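PDB 3BD1: Cro protein from Xylella fastidiosa, which probably binds operator DNA through a helix-turn-helix motif and acts as a transcriptional regulator of a prophage, as other Cro proteins do. Local coordinates for residues Ala7-Leu21 and Arg41-Val53. Residues are numbered along the deposited sequence; the frame is centred on the assembly and turned at random.
Sequences AINKLGSVSALAASL and RCIDIERVTNGAV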
loop_
_atom_site.group_PDB
_atom_site.type_symbol
_atom_site.label_atom_id
_atom_site.label_comp_id
_atom_site.label_asym_id
_atom_site.label_seq_id
_atom_site.Cartn_x
_atom_site.Cartn_y
_atom_site.Cartn_z
ATOM N N ALA A 7 -5.878 -5.734 0.453
ATOM C CA ALA A 7 -5.816 -5.978 -0.995
ATOM C C ALA A 7 -4.643 -5.271 -1.666
ATOM O O ALA A 7 -3.920 -5.826 -2.511
ATOM C CB ALA A 7 -7.125 -5.567 -1.656
ATOM N N ILE A 8 -4.424 -4.005 -1.310
ATOM C CA ILE A 8 -3.302 -3.246 -1.862
ATOM C C ILE A 8 -1.985 -3.915 -1.508
ATOM O O ILE A 8 -1.107 -4.062 -2.359
ATOM C CB ILE A 8 -3.315 -1.762 -1.363
ATOM C CG1 ILE A 8 -4.515 -1.008 -1.944
ATOM C CG2 ILE A 8 -2.006 -1.049 -1.623
ATOM C CD1 ILE A 8 -4.841 0.344 -1.280
ATOM N N ASN A 9 -1.845 -4.339 -0.262
ATOM C CA ASN A 9 -0.620 -4.977 0.183
ATOM C C ASN A 9 -0.409 -6.340 -0.465
ATOM O O ASN A 9 0.732 -6.704 -0.721
ATOM C CB ASN A 9 -0.573 -5.077 1.698
ATOM C CG ASN A 9 -0.275 -3.742 2.357
ATOM O OD1 ASN A 9 0.323 -2.865 1.720
ATOM N ND2 ASN A 9 -0.676 -3.569 3.611
ATOM N N LYS A 10 -1.503 -7.036 -0.762
ATOM C CA LYS A 10 -1.373 -8.359 -1.396
ATOM C C LYS A 10 -0.763 -8.221 -2.776
ATOM O O LYS A 10 0.120 -9.008 -3.143
ATOM C CB LYS A 10 -2.721 -9.062 -1.446
ATOM C CG LYS A 10 -2.662 -10.410 -2.087
ATOM C CD LYS A 10 -1.777 -11.325 -1.250
ATOM C CE LYS A 10 -2.036 -12.780 -1.557
ATOM N NZ LYS A 10 -1.535 -13.059 -2.912
ATOM N N LEU A 11 -1.250 -7.243 -3.531
ATOM C CA LEU A 11 -0.670 -6.969 -4.850
ATOM C C LEU A 11 0.680 -6.252 -4.770
ATOM O O LEU A 11 1.533 -6.419 -5.648
ATOM C CB LEU A 11 -1.658 -6.185 -5.706
ATOM C CG LEU A 11 -2.736 -6.993 -6.447
ATOM C CD1 LEU A 11 -2.104 -7.764 -7.623
ATOM C CD2 LEU A 11 -3.515 -7.911 -5.524
ATOM N N GLY A 12 0.845 -5.449 -3.720
ATOM C CA GLY A 12 2.080 -4.802 -3.406
ATOM C C GLY A 12 2.103 -3.302 -3.510
ATOM O O GLY A 12 2.912 -2.619 -2.880
ATOM N N SER A 13 1.199 -2.784 -4.318
ATOM C CA SER A 13 1.069 -1.350 -4.486
ATOM C C SER A 13 -0.295 -1.003 -5.053
ATOM O O SER A 13 -0.989 -1.839 -5.627
ATOM C CB SER A 13 2.134 -0.820 -5.444
ATOM O OG SER A 13 1.922 -1.276 -6.766
ATOM N N VAL A 14 -0.671 0.263 -4.906
ATOM C CA VAL A 14 -1.897 0.754 -5.523
ATOM C C VAL A 14 -1.797 0.566 -7.040
ATOM O O VAL A 14 -2.775 0.188 -7.672
ATOM C CB VAL A 14 -2.170 2.222 -5.104
ATOM C CG1 VAL A 14 -3.332 2.801 -5.930
ATOM C CG2 VAL A 14 -2.411 2.308 -3.602
ATOM N N SER A 15 -0.636 0.843 -7.624
ATOM C CA SER A 15 -0.471 0.658 -9.065
ATOM C C SER A 15 -0.772 -0.773 -9.517
ATOM O O SER A 15 -1.458 -0.985 -10.525
ATOM C CB SER A 15 0.962 0.960 -9.474
ATOM O OG SER A 15 1.097 0.845 -10.881
ATOM N N ALA A 16 -0.223 -1.741 -8.788
ATOM C CA ALA A 16 -0.393 -3.147 -9.140
ATOM C C ALA A 16 -1.855 -3.568 -8.980
ATOM O O ALA A 16 -2.400 -4.283 -9.821
ATOM C CB ALA A 16 0.551 -4.029 -8.352
ATOM N N LEU A 17 -2.491 -3.110 -7.898
ATOM C CA LEU A 17 -3.902 -3.461 -7.713
ATOM C C LEU A 17 -4.754 -2.829 -8.818
ATOM O O LEU A 17 -5.624 -3.479 -9.394
ATOM C CB LEU A 17 -4.392 -3.043 -6.328
ATOM C CG LEU A 17 -5.820 -3.466 -6.020
ATOM C CD1 LEU A 17 -6.079 -4.981 -6.086
ATOM C CD2 LEU A 17 -6.276 -2.890 -4.679
ATOM N N ALA A 18 -4.490 -1.558 -9.099
ATOM C CA ALA A 18 -5.218 -0.851 -10.151
ATOM C C ALA A 18 -5.074 -1.602 -11.478
ATOM O O ALA A 18 -6.058 -1.812 -12.188
ATOM C CB ALA A 18 -4.732 0.579 -10.233
ATOM N N ALA A 19 -3.843 -2.008 -11.795
ATOM C CA ALA A 19 -3.565 -2.731 -13.025
ATOM C C ALA A 19 -4.366 -4.025 -13.073
ATOM O O ALA A 19 -4.966 -4.383 -14.083
ATOM C CB ALA A 19 -2.073 -3.003 -13.178
ATOM N N SER A 20 -4.375 -4.755 -11.959
ATOM C CA SER A 20 -5.058 -6.037 -11.875
ATOM C C SER A 20 -6.575 -5.951 -12.049
ATOM O O SER A 20 -7.230 -6.934 -12.428
ATOM C CB SER A 20 -4.756 -6.735 -10.548
ATOM O OG SER A 20 -5.430 -6.170 -9.431
ATOM N N LEU A 21 -7.124 -4.777 -11.758
ATOM C CA LEU A 21 -8.555 -4.533 -11.875
ATOM C C LEU A 21 -8.934 -3.758 -13.134
ATOM O O LEU A 21 -10.120 -3.614 -13.431
ATOM C CB LEU A 21 -9.048 -3.755 -10.645
ATOM C CG LEU A 21 -8.896 -4.488 -9.322
ATOM C CD1 LEU A 21 -9.295 -3.545 -8.162
ATOM C CD2 LEU A 21 -9.720 -5.781 -9.262
ATOM N N ARG A 41 -17.103 -4.687 -8.161
ATOM C CA ARG A 41 -15.678 -5.019 -8.211
ATOM C C ARG A 41 -15.223 -5.979 -7.122
ATOM O O ARG A 41 -14.056 -6.380 -7.094
ATOM C CB ARG A 41 -14.793 -3.774 -8.240
ATOM C CG ARG A 41 -14.993 -2.815 -9.436
ATOM C CD ARG A 41 -15.308 -3.504 -10.774
ATOM N NE ARG A 41 -14.219 -4.364 -11.226
ATOM C CZ ARG A 41 -13.163 -3.916 -11.899
ATOM N NH1 ARG A 41 -13.050 -2.629 -12.208
ATOM N NH2 ARG A 41 -12.226 -4.771 -12.258
ATOM N N CYS A 42 -16.124 -6.355 -6.211
ATOM C CA CYS A 42 -15.683 -7.185 -5.083
ATOM C C CYS A 42 -15.170 -8.576 -5.508
ATOM O O CYS A 42 -14.121 -8.999 -5.003
ATOM C CB CYS A 42 -16.798 -7.334 -4.049
ATOM S SG CYS A 42 -17.082 -5.774 -3.169
ATOM N N ILE A 43 -15.915 -9.277 -6.367
ATOM C CA ILE A 43 -15.435 -10.586 -6.839
ATOM C C ILE A 43 -14.078 -10.436 -7.513
ATOM O O ILE A 43 -13.199 -11.269 -7.319
ATOM C CB ILE A 43 -16.430 -11.318 -7.754
ATOM C CG1 ILE A 43 -17.637 -11.815 -6.962
ATOM C CG2 ILE A 43 -15.790 -12.538 -8.434
ATOM C CD1 ILE A 43 -18.713 -12.507 -7.793
ATOM N N ASP A 44 -13.915 -9.385 -8.300
ATOM C CA ASP A 44 -12.648 -9.178 -9.007
ATOM C C ASP A 44 -11.515 -9.029 -7.997
ATOM O O ASP A 44 -10.442 -9.584 -8.194
ATOM C CB ASP A 44 -12.736 -7.943 -9.889
ATOM C CG ASP A 44 -13.726 -8.089 -11.028
ATOM O OD1 ASP A 44 -13.908 -9.231 -11.499
ATOM O OD2 ASP A 44 -14.296 -7.050 -11.417
ATOM N N ILE A 45 -11.760 -8.268 -6.933
ATOM C CA ILE A 45 -10.724 -8.069 -5.921
ATOM C C ILE A 45 -10.407 -9.388 -5.214
ATOM O O ILE A 45 -9.232 -9.717 -4.964
ATOM C CB ILE A 45 -11.104 -6.948 -4.910
ATOM C CG1 ILE A 45 -11.202 -5.585 -5.618
ATOM C CG2 ILE A 45 -10.140 -6.970 -3.720
ATOM C CD1 ILE A 45 -11.903 -4.489 -4.801
ATOM N N GLU A 46 -11.463 -10.119 -4.860
ATOM C CA GLU A 46 -11.263 -11.426 -4.235
ATOM C C GLU A 46 -10.395 -12.323 -5.147
ATOM O O GLU A 46 -9.502 -13.033 -4.670
ATOM C CB GLU A 46 -12.588 -12.112 -3.942
ATOM C CG GLU A 46 -12.445 -13.470 -3.316
ATOM C CD GLU A 46 -13.751 -14.107 -2.920
ATOM O OE1 GLU A 46 -14.651 -13.441 -2.385
ATOM O OE2 GLU A 46 -13.866 -15.324 -3.124
ATOM N N ARG A 47 -10.664 -12.274 -6.451
ATOM C CA ARG A 47 -9.892 -13.098 -7.378
ATOM C C ARG A 47 -8.429 -12.660 -7.517
ATOM O O ARG A 47 -7.515 -13.493 -7.460
ATOM C CB ARG A 47 -10.574 -13.103 -8.741
ATOM C CG ARG A 47 -11.874 -13.884 -8.766
ATOM C CD ARG A 47 -12.547 -13.823 -10.127
ATOM N NE ARG A 47 -13.732 -14.679 -10.149
ATOM C CZ ARG A 47 -14.665 -14.630 -11.095
ATOM N NH1 ARG A 47 -14.573 -13.762 -12.090
ATOM N NH2 ARG A 47 -15.706 -15.450 -11.024
ATOM N N VAL A 48 -8.199 -11.371 -7.756
ATOM C CA VAL A 48 -6.832 -10.912 -7.986
ATOM C C VAL A 48 -5.955 -10.995 -6.752
ATOM O O VAL A 48 -4.728 -11.079 -6.872
ATOM C CB VAL A 48 -6.764 -9.511 -8.608
ATOM C CG1 VAL A 48 -7.514 -9.473 -9.954
ATOM C CG2 VAL A 48 -7.213 -8.370 -7.673
ATOM N N THR A 49 -6.594 -10.918 -5.580
ATOM C CA THR A 49 -5.854 -11.090 -4.328
ATOM C C THR A 49 -5.705 -12.542 -3.896
ATOM O O THR A 49 -5.211 -12.845 -2.803
ATOM C CB THR A 49 -6.535 -10.310 -3.182
ATOM O OG1 THR A 49 -7.791 -10.912 -2.855
ATOM C CG2 THR A 49 -6.609 -8.790 -3.421
ATOM N N ASN A 50 -6.150 -13.460 -4.768
ATOM C CA ASN A 50 -6.092 -14.890 -4.452
ATOM C C ASN A 50 -6.805 -15.232 -3.147
ATOM O O ASN A 50 -6.396 -16.137 -2.413
ATOM C CB ASN A 50 -4.676 -15.405 -4.388
ATOM C CG ASN A 50 -4.546 -16.926 -4.532
ATOM O OD1 ASN A 50 -3.674 -17.572 -3.897
ATOM N ND2 ASN A 50 -5.404 -17.475 -5.359
ATOM N N GLY A 51 -7.871 -14.482 -2.878
ATOM C CA GLY A 51 -8.664 -14.721 -1.685
ATOM C C GLY A 51 -8.095 -14.153 -0.388
ATOM O O GLY A 51 -8.618 -14.462 0.709
ATOM N N ALA A 52 -7.069 -13.307 -0.474
ATOM C CA ALA A 52 -6.502 -12.665 0.720
ATOM C C ALA A 52 -7.562 -11.764 1.340
ATOM O O ALA A 52 -7.557 -11.595 2.552
ATOM C CB ALA A 52 -5.297 -11.829 0.387
ATOM N N VAL A 53 -8.453 -11.241 0.508
ATOM C CA VAL A 53 -9.694 -10.632 0.986
ATOM C C VAL A 53 -10.812 -11.280 0.223
ATOM O O VAL A 53 -10.653 -11.730 -0.920
ATOM C CB VAL A 53 -9.724 -9.131 0.807
ATOM C CG1 VAL A 53 -8.611 -8.478 1.638
ATOM C CG2 VAL A 53 -9.671 -8.708 -0.601
HETATM O O HOH W 1 -2.537 -11.734 -5.346
#
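Leu21 closes the first helix of what is, by family and topology, the helix-turn-helix (14-21 and 25-34), and there its carbonyl takes the guanidinium of Arg41 edge-on. The bond from Arg41 NH2 to Leu21 O is short at 2.7 Å and nearly straight (168°), lying in both the carbonyl and guanidinium planes; NH1 adds a weak second. NE of the same group forms a salt bridge with Asp44 OD2 at 2.7 Å, on the anti lone pair, and this second grip limits the rotation of the guanidinium that bonds Leu21 O. Farther along helix 42-48, Val48 is a textbook knob into a hole, seated among Leu11, Leu17, Ser20 and Leu21. With chi1 at -59°, its CG2 lies between the backbone N and the carbonyl carbon and faces into the hole, 3.9 Å from both Leu17 CD1 and Leu21 CD2. Leu21 CD1 reaches Ile45 CG1 at 3.8 Å, while Trp31 of helix 25-34 also touches Leu21. In this all-helical Cro fold, helix 3-11 packs against the end of helix 42-48: Ala7 CB meets Thr49 CG2 at 3.7 Å. Thr49 OG1 instead turns back to Ile45 O, which Thr49 N approaches from the opposite face. Beyond the Schellman motif ending helix 42-48, Lys10, bent at chi2 (64°), lays its chain along Ala52 CB, and a water links its NZ (2.9 Å from the water oxygen) to Val48 O.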